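Local atomic coordinates of methionine-binding protein (Coxiella burnetii, PDB entry 3TQW), a protein that binds methionine and probably delivers it to an ABC transporter as the periplasmic, lipoprotein-type substrate-binding component. Residues V76-L88 against L226-A240. Numbering follows the deposited sequence.
Sequences VSIGKTFVYPMGL and LSAAKKIFGDGAIPA
An antiparallel edge pairing joins the C-terminal strand, residues 238-239, to strand 75-83 of the larger sheet, and the helix ending at Phe233 folds back against the same strand. Val83 and Ile238 form a hydrogen-bonded pair: Val83 N donates to Ile238 O (2.8 Å) and Ile238 N to Val83 O (2.9 Å). Two residues further along each strand, Ala240 N donates to Thr81 O (3.0 Å), a bond that holds the last residue of the chain. In the conformer given, with CG1 set between its backbone N and carbonyl carbon (chi1 57°), Val83 lies alongside Ile238, its CG1 3.5 Å from Ile238 CB; Ile238 CD1 meets the ring of Pro85 beyond. Strand 75-83 runs on through Tyr84 and Pro85 into strand 87-89 of the second sheet, so this is one of the crossings between the two lobes of a periplasmic binding protein fold, beside the methionine site. The CE1/CZ end of Phe82 meets both Leu226 CD2 and Ala229 CB of the helix, which approach it from directions about a right angle apart, while CD1 packs on Pro239 N; Leu17 of helix 13-29 also touches this ring. Tyr84, which contacts the bound methionine, sets CE1 over the centre of the Phe233 ring, 3.7 Å above its plane, in an edge-to-face pair with planes at 51°; Ile232 CG2 lies on the opposite face. Ala237 CB meets the same CE1 atom of Tyr84 at 3.6 Å. A water donates to both Pro85 O and Gly236 O, bridging the lobe crossing to the turn after the helix.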
loop_
_atom_site.group_PDB
_atom_site.type_symbol
_atom_site.label_atom_id
_atom_site.label_comp_id
_atom_site.label_asym_id
_atom_site.label_seq_id
_atom_site.Cartn_x
_atom_site.Cartn_y
_atom_site.Cartn_z
ATOM N N VAL A 76 2.740 0.161 17.067
ATOM C CA VAL A 76 2.033 1.418 16.879
ATOM C C VAL A 76 2.678 2.232 15.767
ATOM O O VAL A 76 3.864 2.063 15.469
ATOM C CB VAL A 76 2.039 2.267 18.172
ATOM C CG1 VAL A 76 1.275 1.558 19.276
ATOM C CG2 VAL A 76 3.477 2.565 18.611
ATOM N N SER A 77 1.898 3.120 15.160
ATOM C CA SER A 77 2.428 4.056 14.177
ATOM C C SER A 77 3.053 5.243 14.897
ATOM O O SER A 77 2.504 5.724 15.887
ATOM C CB SER A 77 1.310 4.556 13.255
ATOM O OG SER A 77 1.755 5.672 12.498
ATOM N N ILE A 78 4.202 5.710 14.412
ATOM C CA ILE A 78 4.780 6.951 14.932
ATOM C C ILE A 78 4.801 8.078 13.896
ATOM O O ILE A 78 5.442 9.110 14.100
ATOM C CB ILE A 78 6.185 6.736 15.523
ATOM C CG1 ILE A 78 7.117 6.079 14.502
ATOM C CG2 ILE A 78 6.086 5.883 16.776
ATOM C CD1 ILE A 78 8.598 6.132 14.898
ATOM N N GLY A 79 4.092 7.886 12.788
ATOM C CA GLY A 79 3.991 8.930 11.785
ATOM C C GLY A 79 3.689 8.435 10.385
ATOM O O GLY A 79 3.961 7.280 10.045
ATOM N N LYS A 80 3.127 9.324 9.572
ATOM C CA LYS A 80 2.755 9.003 8.200
ATOM C C LYS A 80 3.880 9.359 7.234
ATOM O O LYS A 80 4.681 10.261 7.497
ATOM C CB LYS A 80 1.477 9.752 7.809
ATOM C CG LYS A 80 0.272 9.431 8.673
ATOM C CD LYS A 80 -0.936 10.268 8.257
ATOM C CE LYS A 80 -2.132 10.026 9.167
ATOM N NZ LYS A 80 -1.890 10.511 10.558
ATOM N N THR A 81 3.936 8.650 6.113
ATOM C CA THR A 81 4.953 8.906 5.103
ATOM C C THR A 81 4.313 9.468 3.841
ATOM O O THR A 81 4.360 10.673 3.589
ATOM C CB THR A 81 5.724 7.619 4.757
ATOM O OG1 THR A 81 4.793 6.596 4.362
ATOM C CG2 THR A 81 6.497 7.141 5.964
ATOM N N PHE A 82 3.715 8.587 3.048
ATOM C CA PHE A 82 3.007 9.005 1.850
ATOM C C PHE A 82 1.740 8.189 1.705
ATOM O O PHE A 82 1.653 7.071 2.211
ATOM C CB PHE A 82 3.872 8.784 0.599
ATOM C CG PHE A 82 5.167 9.548 0.604
ATOM C CD1 PHE A 82 5.272 10.760 -0.057
ATOM C CD2 PHE A 82 6.280 9.048 1.257
ATOM C CE1 PHE A 82 6.458 11.464 -0.053
ATOM C CE2 PHE A 82 7.472 9.750 1.266
ATOM C CZ PHE A 82 7.564 10.956 0.609
ATOM N N VAL A 83 0.747 8.751 1.028
ATOM C CA VAL A 83 -0.382 7.959 0.571
ATOM C C VAL A 83 -0.156 7.640 -0.903
ATOM O O VAL A 83 0.330 8.481 -1.661
ATOM C CB VAL A 83 -1.727 8.683 0.771
ATOM C CG1 VAL A 83 -1.725 10.030 0.063
ATOM C CG2 VAL A 83 -2.880 7.812 0.281
ATOM N N TYR A 84 -0.486 6.414 -1.296
ATOM C CA TYR A 84 -0.259 5.952 -2.661
ATOM C C TYR A 84 -1.596 5.554 -3.278
ATOM O O TYR A 84 -1.976 4.384 -3.228
ATOM C CB TYR A 84 0.688 4.745 -2.677
ATOM C CG TYR A 84 2.046 4.982 -2.050
ATOM C CD1 TYR A 84 3.071 5.595 -2.768
ATOM C CD2 TYR A 84 2.315 4.564 -0.748
ATOM C CE1 TYR A 84 4.324 5.803 -2.203
ATOM C CE2 TYR A 84 3.568 4.771 -0.172
ATOM C CZ TYR A 84 4.567 5.391 -0.907
ATOM O OH TYR A 84 5.809 5.598 -0.345
ATOM N N PRO A 85 -2.323 6.528 -3.852
ATOM C CA PRO A 85 -3.672 6.256 -4.355
ATOM C C PRO A 85 -3.713 5.041 -5.263
ATOM O O PRO A 85 -2.996 4.986 -6.265
ATOM C CB PRO A 85 -4.016 7.530 -5.131
ATOM C CG PRO A 85 -3.275 8.592 -4.402
ATOM C CD PRO A 85 -1.959 7.949 -4.007
HETATM N N MSE A 86 -4.555 4.076 -4.905
HETATM C CA MSE A 86 -4.650 2.809 -5.624
HETATM C C MSE A 86 -5.362 2.951 -6.967
HETATM O O MSE A 86 -6.393 3.629 -7.072
HETATM C CB MSE A 86 -5.369 1.772 -4.752
HETATM C CG MSE A 86 -5.709 0.474 -5.464
HETATM SE SE MSE A 86 -6.665 -0.757 -4.287
HETATM C CE MSE A 86 -5.144 -1.459 -3.293
ATOM N N GLY A 87 -4.812 2.306 -7.992
ATOM C CA GLY A 87 -5.382 2.378 -9.325
ATOM C C GLY A 87 -6.086 1.101 -9.746
ATOM O O GLY A 87 -5.843 0.030 -9.181
ATOM N N LEU A 88 -6.977 1.225 -10.729
ATOM C CA LEU A 88 -7.574 0.076 -11.389
ATOM C C LEU A 88 -6.918 -0.046 -12.757
ATOM O O LEU A 88 -6.848 0.932 -13.503
ATOM C CB LEU A 88 -9.082 0.274 -11.554
ATOM C CG LEU A 88 -9.904 0.441 -10.280
ATOM C CD1 LEU A 88 -11.338 0.835 -10.622
ATOM C CD2 LEU A 88 -9.876 -0.846 -9.470
ATOM N N LEU A 226 11.333 13.734 -0.441
ATOM C CA LEU A 226 10.193 14.194 -1.233
ATOM C C LEU A 226 10.570 14.288 -2.706
ATOM O O LEU A 226 9.804 13.892 -3.581
ATOM C CB LEU A 226 9.695 15.550 -0.743
ATOM C CG LEU A 226 9.192 15.578 0.697
ATOM C CD1 LEU A 226 8.854 17.003 1.129
ATOM C CD2 LEU A 226 7.997 14.663 0.839
ATOM N N SER A 227 11.758 14.816 -2.974
ATOM C CA SER A 227 12.249 14.923 -4.343
ATOM C C SER A 227 12.400 13.538 -4.977
ATOM O O SER A 227 12.032 13.335 -6.137
ATOM C CB SER A 227 13.572 15.691 -4.375
ATOM O OG SER A 227 14.084 15.778 -5.687
ATOM N N ALA A 228 12.921 12.581 -4.212
ATOM C CA ALA A 228 13.065 11.211 -4.705
ATOM C C ALA A 228 11.714 10.539 -4.939
ATOM O O ALA A 228 11.546 9.783 -5.897
ATOM C CB ALA A 228 13.905 10.378 -3.753
ATOM N N ALA A 229 10.757 10.801 -4.055
ATOM C CA ALA A 229 9.415 10.253 -4.229
ATOM C C ALA A 229 8.845 10.692 -5.574
ATOM O O ALA A 229 8.248 9.891 -6.293
ATOM C CB ALA A 229 8.504 10.687 -3.090
ATOM N N LYS A 230 9.037 11.965 -5.911
ATOM C CA LYS A 230 8.611 12.489 -7.205
ATOM C C LYS A 230 9.216 11.700 -8.364
ATOM O O LYS A 230 8.528 11.389 -9.333
ATOM C CB LYS A 230 8.990 13.968 -7.352
ATOM C CG LYS A 230 7.868 14.954 -7.043
ATOM C CD LYS A 230 7.724 15.190 -5.547
ATOM C CE LYS A 230 6.637 16.216 -5.232
ATOM N NZ LYS A 230 6.439 16.407 -3.756
ATOM N N LYS A 231 10.502 11.379 -8.273
ATOM C CA LYS A 231 11.166 10.668 -9.361
ATOM C C LYS A 231 10.706 9.209 -9.447
ATOM O O LYS A 231 10.572 8.657 -10.535
ATOM C CB LYS A 231 12.688 10.734 -9.219
ATOM C CG LYS A 231 13.275 12.148 -9.194
ATOM C CD LYS A 231 14.762 12.113 -9.515
ATOM C CE LYS A 231 15.537 13.282 -8.900
ATOM N NZ LYS A 231 14.750 14.534 -8.766
ATOM N N ILE A 232 10.462 8.592 -8.294
ATOM C CA ILE A 232 10.099 7.181 -8.244
ATOM C C ILE A 232 8.609 6.956 -8.515
ATOM O O ILE A 232 8.239 6.039 -9.246
ATOM C CB ILE A 232 10.483 6.557 -6.880
ATOM C CG1 ILE A 232 11.999 6.645 -6.656
ATOM C CG2 ILE A 232 10.015 5.109 -6.794
ATOM C CD1 ILE A 232 12.400 6.508 -5.201
ATOM N N PHE A 233 7.763 7.806 -7.935
ATOM C CA PHE A 233 6.312 7.595 -7.953
ATOM C C PHE A 233 5.522 8.644 -8.738
ATOM O O PHE A 233 4.330 8.458 -9.009
ATOM C CB PHE A 233 5.767 7.559 -6.522
ATOM C CG PHE A 233 6.320 6.442 -5.683
ATOM C CD1 PHE A 233 5.798 5.161 -5.778
ATOM C CD2 PHE A 233 7.353 6.676 -4.788
ATOM C CE1 PHE A 233 6.307 4.123 -5.000
ATOM C CE2 PHE A 233 7.862 5.648 -4.008
ATOM C CZ PHE A 233 7.336 4.372 -4.112
ATOM N N GLY A 234 6.171 9.751 -9.084
ATOM C CA GLY A 234 5.465 10.866 -9.695
ATOM C C GLY A 234 4.283 11.266 -8.831
ATOM O O GLY A 234 4.378 11.279 -7.599
ATOM N N ASP A 235 3.158 11.575 -9.476
ATOM C CA ASP A 235 1.937 11.942 -8.763
ATOM C C ASP A 235 1.333 10.766 -7.993
ATOM O O ASP A 235 0.315 10.921 -7.321
ATOM C CB ASP A 235 0.897 12.504 -9.737
ATOM C CG ASP A 235 1.362 13.783 -10.409
ATOM O OD1 ASP A 235 2.235 14.472 -9.840
ATOM O OD2 ASP A 235 0.852 14.103 -11.505
ATOM N N GLY A 236 1.959 9.598 -8.095
ATOM C CA GLY A 236 1.450 8.400 -7.453
ATOM C C GLY A 236 1.762 8.337 -5.969
ATOM O O GLY A 236 1.269 7.452 -5.263
ATOM N N ALA A 237 2.588 9.267 -5.498
ATOM C CA ALA A 237 2.880 9.389 -4.074
ATOM C C ALA A 237 2.568 10.798 -3.589
ATOM O O ALA A 237 3.033 11.781 -4.167
ATOM C CB ALA A 237 4.334 9.044 -3.790
ATOM N N ILE A 238 1.777 10.889 -2.528
ATOM C CA ILE A 238 1.408 12.168 -1.951
ATOM C C ILE A 238 1.889 12.231 -0.513
ATOM O O ILE A 238 1.518 11.389 0.297
ATOM C CB ILE A 238 -0.112 12.363 -1.976
ATOM C CG1 ILE A 238 -0.642 12.120 -3.390
ATOM C CG2 ILE A 238 -0.485 13.762 -1.481
ATOM C CD1 ILE A 238 -2.127 12.110 -3.475
ATOM N N PRO A 239 2.735 13.224 -0.200
ATOM C CA PRO A 239 3.249 13.416 1.157
ATOM C C PRO A 239 2.099 13.439 2.155
ATOM O O PRO A 239 1.083 14.078 1.897
ATOM C CB PRO A 239 3.926 14.786 1.077
ATOM C CG PRO A 239 4.365 14.887 -0.352
ATOM C CD PRO A 239 3.273 14.221 -1.144
ATOM N N ALA A 240 2.249 12.724 3.264
ATOM C CA ALA A 240 1.172 12.606 4.240
ATOM C C ALA A 240 1.634 12.974 5.646
ATOM O O ALA A 240 0.813 13.075 6.557
ATOM C CB ALA A 240 0.587 11.195 4.219
ATOM O OXT ALA A 240 2.822 13.177 5.907
HETATM O O HOH W 1 -0.451 5.675 -6.495
#